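Local coordinates for succinate dehydrogenase (Membrane anchor subunit) (Mycolicibacterium smegmatis, PDB 7D6V), which serves as membrane anchor of a succinate dehydrogenase and probably passes electrons from succinate oxidation to quinone, with a membrane-embedded two-iron, two-sulfur cluster, at residues C[244-247]-C[248-252]. Residues are numbered along the deposited sequence; the frame is centred on the assembly and turned at random.
Sequences AWIT and LGTLV
T250 turns its hydroxyl back on the preceding turn of the helix, where OG1 lies 3.1 Å from T247 O and 3.2 Å from I246 O. N195 OD1 on helix 188-204 is another acceptor and the hydroxyl's stronger partner, so the one proton is contested by it and the two carbonyls. The torsion behind this sets OG1 between the backbone N and the carbonyl carbon (chi1 58°), a rotamer that brings the hydroxyl within reach of carbonyls three and four residues back. I246 O is engaged by the main chain as well, accepting T250 N at 2.9 Å with an N-H...O angle of 160°.

T247 has the same torsion, and its OG1 stands 2.8 Å from A244 O, with F243 O as a competing acceptor and R111 NH2 as a further partner. A small hydroxyl suits this buried site, being able to accept from the arginine while its own proton can go to A244 O or F243 O, both in the same helix. These residues lie on helix 240-264, which begins at the cluster-site residue H240; the A244 side chain is about 7 Å from the two-iron, two-sulfur cluster. Regular i to i+4 bonds run through the turn: A244 O takes L248 N at 3.0 Å, W245 O takes G249 N, and T247 O takes L251 N.

On another flank, W245 CE3 meets L248 CD1 obliquely at 4.2 Å, while the indole NE1 is hydrogen-bonded to Y116 OH; tryptophan suits the place by pairing an apolar ring for L248 with an N-H donor for the tyrosine. L248, branched and wholly apolar, suits its place against F45, Y117 and the bound phospholipid.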
ATOM      1  N   ALA C 244      -4.381 -19.193  26.855  1.00 12.44           N
ATOM      2  CA  ALA C 244      -4.977 -18.702  28.094  1.00 12.44           C
ATOM      3  C   ALA C 244      -6.267 -19.448  28.420  1.00 12.44           C
ATOM      4  O   ALA C 244      -6.438 -19.974  29.530  1.00 12.44           O
ATOM      5  CB  ALA C 244      -5.235 -17.201  27.980  1.00 12.44           C
ATOM      6  N   TRP C 245      -7.180 -19.522  27.450  1.00 12.76           N
ATOM      7  CA  TRP C 245      -8.440 -20.223  27.660  1.00 12.76           C
ATOM      8  C   TRP C 245      -8.215 -21.714  27.867  1.00 12.76           C
ATOM      9  O   TRP C 245      -8.881 -22.342  28.702  1.00 12.76           O
ATOM     10  CB  TRP C 245      -9.373 -19.979  26.476  1.00 12.76           C
ATOM     11  CG  TRP C 245      -9.897 -18.583  26.408  1.00 12.76           C
ATOM     12  CD1 TRP C 245      -9.577 -17.636  25.484  1.00 12.76           C
ATOM     13  CD2 TRP C 245     -10.827 -17.969  27.305  1.00 12.76           C
ATOM     14  NE1 TRP C 245     -10.252 -16.473  25.745  1.00 12.76           N
ATOM     15  CE2 TRP C 245     -11.027 -16.650  26.859  1.00 12.76           C
ATOM     16  CE3 TRP C 245     -11.514 -18.407  28.441  1.00 12.76           C
ATOM     17  CZ2 TRP C 245     -11.881 -15.765  27.508  1.00 12.76           C
ATOM     18  CZ3 TRP C 245     -12.361 -17.527  29.083  1.00 12.76           C
ATOM     19  CH2 TRP C 245     -12.538 -16.222  28.615  1.00 12.76           C
ATOM     20  N   ILE C 246      -7.272 -22.297  27.123  1.00 12.67           N
ATOM     21  CA  ILE C 246      -7.000 -23.724  27.262  1.00 12.67           C
ATOM     22  C   ILE C 246      -6.478 -24.035  28.658  1.00 12.67           C
ATOM     23  O   ILE C 246      -6.878 -25.028  29.274  1.00 12.67           O
ATOM     24  CB  ILE C 246      -6.023 -24.193  26.169  1.00 12.67           C
ATOM     25  CG1 ILE C 246      -6.736 -24.274  24.822  1.00 12.67           C
ATOM     26  CG2 ILE C 246      -5.423 -25.542  26.526  1.00 12.67           C
ATOM     27  CD1 ILE C 246      -5.851 -24.748  23.701  1.00 12.67           C
ATOM     28  N   THR C 247      -5.586 -23.194  29.183  1.00 12.87           N
ATOM     29  CA  THR C 247      -5.046 -23.450  30.512  1.00 12.87           C
ATOM     30  C   THR C 247      -6.089 -23.213  31.593  1.00 12.87           C
ATOM     31  O   THR C 247      -6.098 -23.918  32.606  1.00 12.87           O
ATOM     32  CB  THR C 247      -3.801 -22.599  30.761  1.00 12.87           C
ATOM     33  OG1 THR C 247      -4.115 -21.216  30.572  1.00 12.87           O
ATOM     34  CG2 THR C 247      -2.679 -23.015  29.833  1.00 12.87           C
ATOM     35  N   LEU C 248      -6.990 -22.248  31.394  1.00 13.18           N
ATOM     36  CA  LEU C 248      -8.106 -22.109  32.328  1.00 13.18           C
ATOM     37  C   LEU C 248      -8.930 -23.391  32.377  1.00 13.18           C
ATOM     38  O   LEU C 248      -9.230 -23.921  33.459  1.00 13.18           O
ATOM     39  CB  LEU C 248      -8.985 -20.925  31.932  1.00 13.18           C
ATOM     40  CG  LEU C 248      -8.453 -19.523  32.221  1.00 13.18           C
ATOM     41  CD1 LEU C 248      -9.586 -18.516  32.195  1.00 13.18           C
ATOM     42  CD2 LEU C 248      -7.720 -19.487  33.547  1.00 13.18           C
ATOM     43  N   GLY C 249      -9.277 -23.918  31.203  1.00 13.23           N
ATOM     44  CA  GLY C 249     -10.045 -25.152  31.158  1.00 13.23           C
ATOM     45  C   GLY C 249      -9.321 -26.316  31.806  1.00 13.23           C
ATOM     46  O   GLY C 249      -9.903 -27.064  32.594  1.00 13.23           O
ATOM     47  N   THR C 250      -8.037 -26.482  31.487  1.00 13.72           N
ATOM     48  CA  THR C 250      -7.298 -27.623  32.018  1.00 13.72           C
ATOM     49  C   THR C 250      -7.081 -27.507  33.519  1.00 13.72           C
ATOM     50  O   THR C 250      -7.076 -28.526  34.215  1.00 13.72           O
ATOM     51  CB  THR C 250      -5.962 -27.785  31.298  1.00 13.72           C
ATOM     52  OG1 THR C 250      -5.185 -26.593  31.440  1.00 13.72           O
ATOM     53  CG2 THR C 250      -6.188 -28.072  29.830  1.00 13.72           C
ATOM     54  N   LEU C 251      -6.920 -26.289  34.042  1.00 14.33           N
ATOM     55  CA  LEU C 251      -6.882 -26.107  35.487  1.00 14.33           C
ATOM     56  C   LEU C 251      -8.190 -26.553  36.120  1.00 14.33           C
ATOM     57  O   LEU C 251      -8.196 -27.258  37.140  1.00 14.33           O
ATOM     58  CB  LEU C 251      -6.602 -24.642  35.824  1.00 14.33           C
ATOM     59  CG  LEU C 251      -5.147 -24.184  35.874  1.00 14.33           C
ATOM     60  CD1 LEU C 251      -5.068 -22.675  35.743  1.00 14.33           C
ATOM     61  CD2 LEU C 251      -4.488 -24.647  37.156  1.00 14.33           C
ATOM     62  N   VAL C 252      -9.316 -26.155  35.521  1.00 14.66           N
ATOM     63  CA  VAL C 252     -10.608 -26.525  36.090  1.00 14.66           C
ATOM     64  C   VAL C 252     -10.786 -28.039  36.088  1.00 14.66           C
ATOM     65  O   VAL C 252     -11.214 -28.625  37.088  1.00 14.66           O
ATOM     66  CB  VAL C 252     -11.751 -25.816  35.341  1.00 14.66           C
ATOM     67  CG1 VAL C 252     -13.092 -26.370  35.781  1.00 14.66           C
ATOM     68  CG2 VAL C 252     -11.690 -24.326  35.590  1.00 14.66           C
TER